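Local coordinates for sensor-type histidine kinase PrrB (Mycobacterium tuberculosis, PDB 1YS3), which is a sensor histidine kinase, probably of the PrrB/PrrA two-component system, whose ATP-binding domain binds the ATP used to phosphorylate a histidine, at residues Gln121-His126 and Leu142-Pro147. Residues are numbered along the deposited sequence; the frame is centred on the assembly and turned at random.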
ATOM      1  N   GLN B 121       1.403 -18.933  -1.899  1.00 32.59           N
ATOM      2  CA  GLN B 121       1.115 -18.130  -0.718  1.00 33.65           C
ATOM      3  C   GLN B 121      -0.181 -17.336  -0.964  1.00 31.32           C
ATOM      4  O   GLN B 121      -1.043 -17.210  -0.095  1.00 29.75           O
ATOM      5  CB  GLN B 121       2.345 -17.256  -0.463  1.00 34.53           C
ATOM      6  CG  GLN B 121       2.177 -15.887   0.190  1.00 40.02           C
ATOM      7  CD  GLN B 121       3.410 -14.990  -0.193  1.00 39.38           C
ATOM      8  OE1 GLN B 121       3.299 -14.037  -1.007  1.00 49.87           O
ATOM      9  NE2 GLN B 121       4.594 -15.381   0.306  1.00 45.19           N
ATOM     10  N   GLN B 122      -0.332 -16.814  -2.175  1.00 30.35           N
ATOM     11  CA  GLN B 122      -1.572 -16.018  -2.472  1.00 31.30           C
ATOM     12  C   GLN B 122      -2.815 -16.876  -2.537  1.00 32.38           C
ATOM     13  O   GLN B 122      -3.887 -16.490  -2.054  1.00 31.78           O
ATOM     14  CB  GLN B 122      -1.383 -15.261  -3.776  1.00 30.78           C
ATOM     15  CG  GLN B 122      -0.392 -14.123  -3.627  1.00 29.14           C
ATOM     16  CD  GLN B 122      -0.834 -13.161  -2.547  1.00 33.25           C
ATOM     17  OE1 GLN B 122      -2.005 -12.819  -2.467  1.00 35.15           O
ATOM     18  NE2 GLN B 122       0.090 -12.806  -1.651  1.00 39.58           N
ATOM     19  N   ALA B 123      -2.697 -18.055  -3.177  1.00 33.65           N
ATOM     20  CA  ALA B 123      -3.788 -19.010  -3.121  1.00 34.26           C
ATOM     21  C   ALA B 123      -4.210 -19.283  -1.686  1.00 35.37           C
ATOM     22  O   ALA B 123      -5.383 -19.269  -1.370  1.00 36.13           O
ATOM     23  CB  ALA B 123      -3.431 -20.285  -3.855  1.00 34.54           C
ATOM     24  N   GLN B 124      -3.255 -19.431  -0.784  1.00 37.25           N
ATOM     25  CA  GLN B 124      -3.570 -19.745   0.614  1.00 38.66           C
ATOM     26  C   GLN B 124      -4.217 -18.577   1.354  1.00 37.32           C
ATOM     27  O   GLN B 124      -5.193 -18.747   2.113  1.00 36.29           O
ATOM     28  CB  GLN B 124      -2.313 -20.282   1.327  1.00 39.48           C
ATOM     29  CG  GLN B 124      -2.224 -21.836   1.212  1.00 49.57           C
ATOM     30  CD  GLN B 124      -1.440 -22.390   0.010  1.00 60.62           C
ATOM     31  OE1 GLN B 124      -0.431 -23.091   0.187  1.00 56.48           O
ATOM     32  NE2 GLN B 124      -1.901 -22.090  -1.208  1.00 65.79           N
ATOM     33  N   LEU B 125      -3.687 -17.377   1.135  1.00 35.83           N
ATOM     34  CA  LEU B 125      -4.280 -16.172   1.729  1.00 35.03           C
ATOM     35  C   LEU B 125      -5.721 -15.977   1.334  1.00 32.72           C
ATOM     36  O   LEU B 125      -6.471 -15.303   2.030  1.00 33.22           O
ATOM     37  CB  LEU B 125      -3.515 -14.891   1.363  1.00 35.74           C
ATOM     38  CG  LEU B 125      -2.133 -14.601   1.942  1.00 43.62           C
ATOM     39  CD1 LEU B 125      -1.670 -13.170   1.500  1.00 46.77           C
ATOM     40  CD2 LEU B 125      -2.084 -14.757   3.480  1.00 53.94           C
ATOM     41  N   HIS B 126      -6.115 -16.546   0.216  1.00 31.98           N
ATOM     42  CA  HIS B 126      -7.494 -16.427  -0.255  1.00 30.77           C
ATOM     43  C   HIS B 126      -8.297 -17.681   0.082  1.00 30.78           C
ATOM     44  O   HIS B 126      -9.341 -17.938  -0.528  1.00 32.58           O
ATOM     45  CB  HIS B 126      -7.480 -16.178  -1.767  1.00 31.06           C
ATOM     46  CG  HIS B 126      -7.110 -14.776  -2.154  1.00 32.62           C
ATOM     47  ND1 HIS B 126      -5.807 -14.392  -2.403  1.00 32.05           N
ATOM     48  CD2 HIS B 126      -7.865 -13.656  -2.275  1.00 27.77           C
ATOM     49  CE1 HIS B 126      -5.775 -13.097  -2.689  1.00 31.83           C
ATOM     50  NE2 HIS B 126      -7.016 -12.630  -2.649  1.00 27.93           N
ATOM     51  N   LEU B 142      -1.139 -24.253 -14.644  1.00 30.45           N
ATOM     52  CA  LEU B 142      -1.188 -23.786 -13.241  1.00 29.83           C
ATOM     53  C   LEU B 142      -2.663 -23.418 -12.955  1.00 30.13           C
ATOM     54  O   LEU B 142      -3.229 -22.565 -13.628  1.00 30.50           O
ATOM     55  CB  LEU B 142      -0.215 -22.614 -13.037  1.00 28.75           C
ATOM     56  CG  LEU B 142      -0.059 -21.955 -11.654  1.00 31.08           C
ATOM     57  CD1 LEU B 142      -0.067 -23.003 -10.632  1.00 27.41           C
ATOM     58  CD2 LEU B 142       1.215 -21.121 -11.463  1.00 30.80           C
ATOM     59  N   VAL B 143      -3.262 -24.081 -11.969  1.00 30.96           N
ATOM     60  CA  VAL B 143      -4.655 -23.863 -11.583  1.00 30.00           C
ATOM     61  C   VAL B 143      -4.714 -23.298 -10.165  1.00 29.75           C
ATOM     62  O   VAL B 143      -4.177 -23.900  -9.222  1.00 29.18           O
ATOM     63  CB  VAL B 143      -5.493 -25.185 -11.702  1.00 30.03           C
ATOM     64  CG1 VAL B 143      -6.988 -24.926 -11.599  1.00 30.10           C
ATOM     65  CG2 VAL B 143      -5.209 -25.869 -13.015  1.00 31.65           C
ATOM     66  N   LEU B 144      -5.307 -22.112 -10.027  1.00 30.07           N
ATOM     67  CA  LEU B 144      -5.675 -21.569  -8.710  1.00 31.60           C
ATOM     68  C   LEU B 144      -7.164 -21.756  -8.515  1.00 32.11           C
ATOM     69  O   LEU B 144      -7.971 -21.300  -9.345  1.00 32.05           O
ATOM     70  CB  LEU B 144      -5.428 -20.078  -8.571  1.00 32.23           C
ATOM     71  CG  LEU B 144      -4.251 -19.235  -9.003  1.00 39.55           C
ATOM     72  CD1 LEU B 144      -3.923 -18.370  -7.777  1.00 46.15           C
ATOM     73  CD2 LEU B 144      -3.053 -20.022  -9.430  1.00 45.54           C
ATOM     74  N   ARG B 145      -7.552 -22.399  -7.428  1.00 30.70           N
ATOM     75  CA  ARG B 145      -8.982 -22.532  -7.174  1.00 31.37           C
ATOM     76  C   ARG B 145      -9.293 -21.697  -5.942  1.00 31.16           C
ATOM     77  O   ARG B 145      -8.799 -22.020  -4.892  1.00 30.66           O
ATOM     78  CB  ARG B 145      -9.375 -23.983  -6.944  1.00 30.58           C
ATOM     79  CG  ARG B 145      -9.237 -24.796  -8.263  1.00 34.63           C
ATOM     80  CD  ARG B 145      -9.468 -26.295  -8.096  1.00 34.84           C
ATOM     81  NE  ARG B 145      -9.360 -27.011  -9.383  1.00 43.22           N
ATOM     82  CZ  ARG B 145      -8.300 -27.738  -9.801  1.00 48.51           C
ATOM     83  NH1 ARG B 145      -7.208 -27.910  -9.037  1.00 39.48           N
ATOM     84  NH2 ARG B 145      -8.328 -28.302 -11.017  1.00 46.71           N
ATOM     85  N   LEU B 146     -10.179 -20.698  -6.088  1.00 30.04           N
ATOM     86  CA  LEU B 146     -10.444 -19.720  -5.011  1.00 29.68           C
ATOM     87  C   LEU B 146     -11.909 -19.729  -4.638  1.00 30.07           C
ATOM     88  O   LEU B 146     -12.778 -19.630  -5.510  1.00 29.82           O
ATOM     89  CB  LEU B 146     -10.057 -18.322  -5.524  1.00 30.02           C
ATOM     90  CG  LEU B 146      -8.599 -18.119  -5.989  1.00 31.69           C
ATOM     91  CD1 LEU B 146      -8.399 -16.642  -6.388  1.00 35.03           C
ATOM     92  CD2 LEU B 146      -7.531 -18.592  -4.945  1.00 30.68           C
ATOM     93  N   PRO B 147     -12.201 -19.882  -3.348  1.00 30.86           N
ATOM     94  CA  PRO B 147     -13.577 -19.893  -2.876  1.00 30.60           C
ATOM     95  C   PRO B 147     -14.276 -18.557  -3.208  1.00 29.14           C
ATOM     96  O   PRO B 147     -13.650 -17.479  -3.225  1.00 28.40           O
ATOM     97  CB  PRO B 147     -13.437 -20.101  -1.360  1.00 31.20           C
ATOM     98  CG  PRO B 147     -12.027 -19.656  -1.045  1.00 34.47           C
ATOM     99  CD  PRO B 147     -11.234 -20.083  -2.252  1.00 31.88           C
TER
HETATM  100  O   HOH W   1     -11.386 -16.086  -2.678  1.00 36.62           O
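The last turn of helix 117-125 lies over strand 140-147, with CA atoms 6.4 Å apart at Ala123 and Leu144 and 6.5 Å apart at His126 and Leu146, where the helical layer packs on the sheet of the alpha/beta sandwich (Bergerat fold) of histidine kinase ATP-binding domains. No direct hydrogen bond crosses, so the join is mainly apolar. Leu146 makes the largest contribution from the strand: its CG sits beside the backbone N, anti to the carbonyl carbon (chi1 -58°), and methyl CD2 faces both His126 CB at 4.0 Å and Ala123 CA at 4.2 Å. Two residues back along the strand, Leu144 CD1 meets Ala123 CB at 4.4 Å. Arg145, pointing away from the helix, salt-bridges Glu79 and Glu133 instead. His126, the first residue past the helix, has its imidazole pinned at both nitrogens. ND1 donates to Gln122 O over 2.9 Å, nearly straight at 162°; the oxygen lies in the ring plane, although the donor stands 35° out of the carbonyl plane. NE2 bonds Leu43 N, and Leu47 of helix 44-60 touches both His126 and Leu146. At the exposed end, the Pro147 ring abuts the helix terminus, its CG 3.2 Å from His126 O.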